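PDB 2QG7: ethanolamine kinase Pv091845 from Plasmodium vivax, which probably catalyses the ATP-dependent phosphorylation of ethanolamine, the first step from ethanolamine toward phosphatidylethanolamine. Local coordinates for residues 226-231 against 236-241; 274-279 against 417-422. All blocks are in the same frame, centred on the assembly; numbering follows the deposited sequence.

Contact 1. Residues 226-231 against 236-241; sequences QKVPGT and LWNTIW
Residues 226-231 run past the first turns of helix 236-251 and come nearest it at Val228 and Asn238, whose CA atoms lie 7.0 Å apart. The chain leaves helix 216-226 at Lys227, which has positive phi (79°). From there it passes without a hydrogen bond to residues 236-241.

Asn238 carries the contact. Its CG stands anti to the backbone N (chi1 -176°), which carries the amide out from the helix to meet residues 226-228. Three neighbours come near this amide, two of them at ND2. Gln226 brings its own amide to the nitrogen end, with Gln226 NE2 3.6 Å from Asn238 ND2. The two amide planes are turned 36° apart. This is a touch of two nitrogens and not a hydrogen bond. The polar end of Gln226 is held elsewhere, because OE1 accepts a hydrogen bond from Arg153 NE. Val228 lays one methyl against the amide: Val228 CG2 is 4.1 Å from both CG and ND2 of Asn238. At the oxygen end, Asn238 OD1 lies 3.7 Å from Lys227 O. Two acceptors come near each other there, so the approach gives no bond. Thr239 sits at the margin, with its OG1 4.3 Å from Gln226 NE2. That hydroxyl is hydrogen-bonded to Phe235 O, just before the segment. Of the groups around the Asn238 amide, the Val228 methyl is the apolar one; the two polar pairs set donor by donor and acceptor by acceptor.

The contact lies at the surface, where the chain turns from helix 216-226 into helix 236-251. Val228 also touches Pro233 and Phe235 of the intervening loop. Elsewhere on the helix, buried Leu236 packs on strand 356-359, buried Ile240 on helix 413-430, and Trp241 on helix 269-284.

Contact 2. Residues 274-279 against 417-422; sequences DSIVEV and SHINWG
Ile419 reaches from helix 413-430 to helix 269-284 and overlaps Ile276 and Val279, which lie about one turn apart. Its two branches divide the work. The branch methyl meets Ile276, with Ile419 CG2 3.9 Å from Ile276 CG1 and 4.2 Å from Ile276 CD1. The longer arm ends against Val279, where Ile419 CD1 lies 3.9 Å from Val279 CG2. CG1 of Ile419 is anti to the carbonyl carbon (chi1 -64°), and the arm then runs out extended (chi2 169°), which takes CD1 to the valine. The side chains of Ile419 and Val279 lie alongside each other, pointing opposite ways, while Ile276 meets Ile419 at a slant.

This is aliphatic packing between two helices in the helical part of a kinase-like fold, within the choline/ethanolamine kinase family. All three residues are buried, and no hydrogen bond joins the segments. The CA atoms of Ile276 and Ile419, 7.8 Å apart, are the nearest CA pair of the two segments. Helix 236-251 adds a third element, with Phe244 also packing on Ile276. Ile419 also touches Ser449, in a loop.

Overall arrangement
Contact 1 is a surface contact and contact 2 a buried one, with centres about 15 Å apart. In contact 1 a loop meets the helix that follows it, and four residues separate its segments. Contact 2 joins two helices far apart in sequence. Their chemistry differs accordingly: amides, a carbonyl and one methyl against purely aliphatic side chains. Helix 236-251 connects the two. Trp241 CZ2 packs 3.6 Å from Ile276 CG2, and Ile240 CG1 lies 3.7 Å from Asn420 OD1. That helix thus receives the loop through Asn238, and meets both helices of contact 2 through Ile240 and Trp241.

Contact 1. Residues 226-231 against 236-241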
loop_
_atom_site.group_PDB
_atom_site.type_symbol
_atom_site.label_atom_id
_atom_site.label_comp_id
_atom_site.label_asym_id
_atom_site.label_seq_id
_atom_site.Cartn_x
_atom_site.Cartn_y
_atom_site.Cartn_z
ATOM N N GLN D 226 -13.247 27.803 -15.246
ATOM C CA GLN D 226 -13.519 26.526 -14.575
ATOM C C GLN D 226 -15.006 26.216 -14.358
ATOM O O GLN D 226 -15.362 25.055 -14.117
ATOM C CB GLN D 226 -12.779 26.470 -13.231
ATOM C CG GLN D 226 -11.320 26.014 -13.334
ATOM C CD GLN D 226 -10.832 25.289 -12.079
ATOM O OE1 GLN D 226 -9.589 25.320 -11.766
ATOM N NE2 GLN D 226 -11.814 24.632 -11.352
ATOM N N LYS D 227 -15.855 27.247 -14.437
ATOM C CA LYS D 227 -17.325 27.140 -14.241
ATOM C C LYS D 227 -17.722 27.066 -12.756
ATOM O O LYS D 227 -18.448 26.146 -12.331
ATOM C CB LYS D 227 -17.937 25.968 -15.037
ATOM C CG LYS D 227 -17.720 26.035 -16.555
ATOM C CD LYS D 227 -17.086 24.716 -17.094
ATOM C CE LYS D 227 -17.799 23.436 -16.610
ATOM N NZ LYS D 227 -17.089 22.207 -17.103
ATOM N N VAL D 228 -17.243 28.041 -11.971
ATOM C CA VAL D 228 -17.628 28.126 -10.552
ATOM C C VAL D 228 -18.636 29.295 -10.331
ATOM O O VAL D 228 -18.301 30.470 -10.574
ATOM C CB VAL D 228 -16.362 28.200 -9.573
ATOM C CG1 VAL D 228 -16.748 27.775 -8.125
ATOM C CG2 VAL D 228 -15.202 27.302 -10.108
ATOM N N PRO D 229 -19.889 28.955 -9.922
ATOM C CA PRO D 229 -20.932 29.926 -9.558
ATOM C C PRO D 229 -20.970 30.232 -8.036
ATOM O O PRO D 229 -20.843 29.310 -7.196
ATOM C CB PRO D 229 -22.225 29.214 -9.996
ATOM C CG PRO D 229 -21.904 27.730 -9.911
ATOM C CD PRO D 229 -20.395 27.567 -9.821
ATOM N N GLY D 230 -21.153 31.516 -7.705
ATOM C CA GLY D 230 -21.125 31.995 -6.321
ATOM C C GLY D 230 -20.275 33.253 -6.232
ATOM O O GLY D 230 -19.579 33.605 -7.207
ATOM N N THR D 231 -20.335 33.932 -5.079
ATOM C CA THR D 231 -19.493 35.117 -4.801
ATOM C C THR D 231 -18.230 34.762 -4.002
ATOM O O THR D 231 -18.325 34.184 -2.915
ATOM C CB THR D 231 -20.284 36.275 -4.083
ATOM O OG1 THR D 231 -19.365 37.292 -3.658
ATOM C CG2 THR D 231 -21.087 35.776 -2.858
ATOM N N LEU D 236 -12.389 24.147 -4.382
ATOM C CA LEU D 236 -12.101 22.835 -3.853
ATOM C C LEU D 236 -13.211 21.822 -4.089
ATOM O O LEU D 236 -12.958 20.710 -4.575
ATOM C CB LEU D 236 -11.763 22.946 -2.355
ATOM C CG LEU D 236 -11.536 21.752 -1.439
ATOM C CD1 LEU D 236 -10.481 20.742 -1.995
ATOM C CD2 LEU D 236 -11.124 22.286 -0.082
ATOM N N TRP D 237 -14.434 22.214 -3.746
ATOM C CA TRP D 237 -15.583 21.315 -3.809
ATOM C C TRP D 237 -16.057 21.101 -5.227
ATOM O O TRP D 237 -16.565 20.051 -5.555
ATOM C CB TRP D 237 -16.709 21.842 -2.925
ATOM C CG TRP D 237 -16.187 22.296 -1.640
ATOM C CD1 TRP D 237 -16.050 23.585 -1.230
ATOM C CD2 TRP D 237 -15.658 21.477 -0.585
ATOM N NE1 TRP D 237 -15.501 23.628 0.025
ATOM C CE2 TRP D 237 -15.238 22.350 0.443
ATOM C CE3 TRP D 237 -15.498 20.091 -0.412
ATOM C CZ2 TRP D 237 -14.680 21.893 1.630
ATOM C CZ3 TRP D 237 -14.960 19.641 0.762
ATOM C CH2 TRP D 237 -14.554 20.537 1.773
ATOM N N ASN D 238 -15.897 22.117 -6.061
ATOM C CA ASN D 238 -16.101 21.984 -7.488
ATOM C C ASN D 238 -15.159 20.944 -8.089
ATOM O O ASN D 238 -15.535 20.245 -9.020
ATOM C CB ASN D 238 -15.844 23.341 -8.162
ATOM C CG ASN D 238 -16.136 23.323 -9.665
ATOM O OD1 ASN D 238 -17.306 23.400 -10.090
ATOM N ND2 ASN D 238 -15.065 23.240 -10.476
ATOM N N THR D 239 -13.931 20.874 -7.569
ATOM C CA THR D 239 -12.885 19.979 -8.075
ATOM C C THR D 239 -13.118 18.555 -7.573
ATOM O O THR D 239 -13.063 17.612 -8.363
ATOM C CB THR D 239 -11.473 20.457 -7.679
ATOM O OG1 THR D 239 -11.271 21.770 -8.192
ATOM C CG2 THR D 239 -10.401 19.577 -8.258
ATOM N N ILE D 240 -13.398 18.417 -6.274
ATOM C CA ILE D 240 -13.725 17.113 -5.688
ATOM C C ILE D 240 -14.944 16.467 -6.350
ATOM O O ILE D 240 -14.909 15.294 -6.693
ATOM C CB ILE D 240 -13.899 17.178 -4.141
ATOM C CG1 ILE D 240 -12.613 17.653 -3.486
ATOM C CG2 ILE D 240 -14.272 15.801 -3.577
ATOM C CD1 ILE D 240 -12.726 17.761 -1.981
ATOM N N TRP D 241 -16.015 17.232 -6.523
ATOM C CA TRP D 241 -17.206 16.745 -7.245
ATOM C C TRP D 241 -16.948 16.467 -8.707
ATOM O O TRP D 241 -17.580 15.582 -9.279
ATOM C CB TRP D 241 -18.411 17.692 -7.095
ATOM C CG TRP D 241 -19.020 17.636 -5.716
ATOM C CD1 TRP D 241 -19.001 18.620 -4.771
ATOM C CD2 TRP D 241 -19.721 16.535 -5.129
ATOM N NE1 TRP D 241 -19.645 18.205 -3.630
ATOM C CE2 TRP D 241 -20.089 16.925 -3.817
ATOM C CE3 TRP D 241 -20.055 15.245 -5.569
ATOM C CZ2 TRP D 241 -20.801 16.066 -2.941
ATOM C CZ3 TRP D 241 -20.756 14.398 -4.694
ATOM C CH2 TRP D 241 -21.121 14.813 -3.400
#

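Contact 2. Residues 274-279 against 417-422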
loop_
_atom_site.group_PDB
_atom_site.type_symbol
_atom_site.label_atom_id
_atom_site.label_comp_id
_atom_site.label_asym_id
_atom_site.label_seq_id
_atom_site.Cartn_x
_atom_site.Cartn_y
_atom_site.Cartn_z
ATOM N N ASP D 274 -22.151 10.339 -0.039
ATOM C CA ASP D 274 -22.510 10.747 1.313
ATOM C C ASP D 274 -21.332 11.251 2.125
ATOM O O ASP D 274 -21.478 12.144 2.961
ATOM C CB ASP D 274 -23.116 9.557 2.067
ATOM C CG ASP D 274 -24.532 9.214 1.615
ATOM O OD1 ASP D 274 -25.075 9.919 0.728
ATOM O OD2 ASP D 274 -25.114 8.233 2.150
ATOM N N SER D 275 -20.176 10.624 1.926
ATOM C CA SER D 275 -18.958 10.939 2.649
ATOM C C SER D 275 -18.372 12.278 2.232
ATOM O O SER D 275 -17.837 12.997 3.058
ATOM C CB SER D 275 -17.923 9.854 2.391
ATOM O OG SER D 275 -18.218 8.717 3.197
ATOM N N ILE D 276 -18.457 12.593 0.948
ATOM C CA ILE D 276 -18.006 13.892 0.437
ATOM C C ILE D 276 -18.903 15.047 0.932
ATOM O O ILE D 276 -18.399 16.110 1.338
ATOM C CB ILE D 276 -17.901 13.908 -1.093
ATOM C CG1 ILE D 276 -16.867 12.883 -1.566
ATOM C CG2 ILE D 276 -17.564 15.329 -1.581
ATOM C CD1 ILE D 276 -16.892 12.653 -3.038
ATOM N N VAL D 277 -20.216 14.815 0.902
ATOM C CA VAL D 277 -21.198 15.698 1.512
ATOM C C VAL D 277 -20.895 15.900 3.007
ATOM O O VAL D 277 -20.900 17.029 3.497
ATOM C CB VAL D 277 -22.653 15.170 1.294
ATOM C CG1 VAL D 277 -23.631 15.911 2.167
ATOM C CG2 VAL D 277 -23.068 15.308 -0.139
ATOM N N GLU D 278 -20.621 14.820 3.723
ATOM C CA GLU D 278 -20.255 14.915 5.141
ATOM C C GLU D 278 -18.955 15.703 5.414
ATOM O O GLU D 278 -18.859 16.423 6.420
ATOM C CB GLU D 278 -20.113 13.512 5.738
ATOM C CG GLU D 278 -20.041 13.483 7.248
ATOM C CD GLU D 278 -19.984 12.071 7.837
ATOM O OE1 GLU D 278 -19.633 11.109 7.106
ATOM O OE2 GLU D 278 -20.261 11.914 9.060
ATOM N N VAL D 279 -17.948 15.521 4.549
ATOM C CA VAL D 279 -16.660 16.182 4.716
ATOM C C VAL D 279 -16.789 17.667 4.372
ATOM O O VAL D 279 -16.355 18.511 5.170
ATOM C CB VAL D 279 -15.498 15.461 3.938
ATOM C CG1 VAL D 279 -14.239 16.251 4.004
ATOM C CG2 VAL D 279 -15.212 14.126 4.586
ATOM N N SER D 417 -8.299 16.207 1.862
ATOM C CA SER D 417 -7.108 15.986 1.082
ATOM C C SER D 417 -6.957 14.502 0.629
ATOM O O SER D 417 -6.563 14.245 -0.500
ATOM C CB SER D 417 -5.920 16.388 1.960
ATOM O OG SER D 417 -4.714 16.008 1.367
ATOM N N HIS D 418 -7.289 13.542 1.504
ATOM C CA HIS D 418 -7.367 12.123 1.110
ATOM C C HIS D 418 -8.363 11.820 -0.015
ATOM O O HIS D 418 -8.055 11.085 -0.940
ATOM C CB HIS D 418 -7.693 11.244 2.324
ATOM C CG HIS D 418 -6.615 11.216 3.345
ATOM N ND1 HIS D 418 -5.288 11.024 3.015
ATOM C CD2 HIS D 418 -6.660 11.349 4.692
ATOM C CE1 HIS D 418 -4.555 11.019 4.120
ATOM N NE2 HIS D 418 -5.365 11.214 5.152
ATOM N N ILE D 419 -9.568 12.355 0.091
ATOM C CA ILE D 419 -10.573 12.135 -0.911
ATOM C C ILE D 419 -10.198 12.762 -2.238
ATOM O O ILE D 419 -10.331 12.139 -3.295
ATOM C CB ILE D 419 -11.965 12.607 -0.413
ATOM C CG1 ILE D 419 -12.375 11.751 0.799
ATOM C CG2 ILE D 419 -12.989 12.532 -1.537
ATOM C CD1 ILE D 419 -13.620 12.242 1.605
ATOM N N ASN D 420 -9.725 13.998 -2.188
ATOM C CA ASN D 420 -9.269 14.705 -3.379
ATOM C C ASN D 420 -8.210 13.919 -4.156
ATOM O O ASN D 420 -8.329 13.739 -5.367
ATOM C CB ASN D 420 -8.735 16.115 -3.004
ATOM C CG ASN D 420 -8.360 16.941 -4.228
ATOM O OD1 ASN D 420 -9.221 17.435 -4.950
ATOM N ND2 ASN D 420 -7.066 17.063 -4.481
ATOM N N TRP D 421 -7.159 13.489 -3.482
ATOM C CA TRP D 421 -6.079 12.819 -4.169
ATOM C C TRP D 421 -6.340 11.348 -4.447
ATOM O O TRP D 421 -5.722 10.796 -5.347
ATOM C CB TRP D 421 -4.747 13.018 -3.447
ATOM C CG TRP D 421 -4.254 14.442 -3.621
ATOM C CD1 TRP D 421 -4.239 15.417 -2.672
ATOM C CD2 TRP D 421 -3.793 15.060 -4.836
ATOM N NE1 TRP D 421 -3.760 16.582 -3.210
ATOM C CE2 TRP D 421 -3.492 16.401 -4.532
ATOM C CE3 TRP D 421 -3.600 14.606 -6.154
ATOM C CZ2 TRP D 421 -2.997 17.299 -5.483
ATOM C CZ3 TRP D 421 -3.107 15.507 -7.112
ATOM C CH2 TRP D 421 -2.820 16.836 -6.776
ATOM N N GLY D 422 -7.243 10.725 -3.664
ATOM C CA GLY D 422 -7.798 9.427 -4.013
ATOM C C GLY D 422 -8.509 9.392 -5.356
ATOM O O GLY D 422 -8.304 8.475 -6.115
#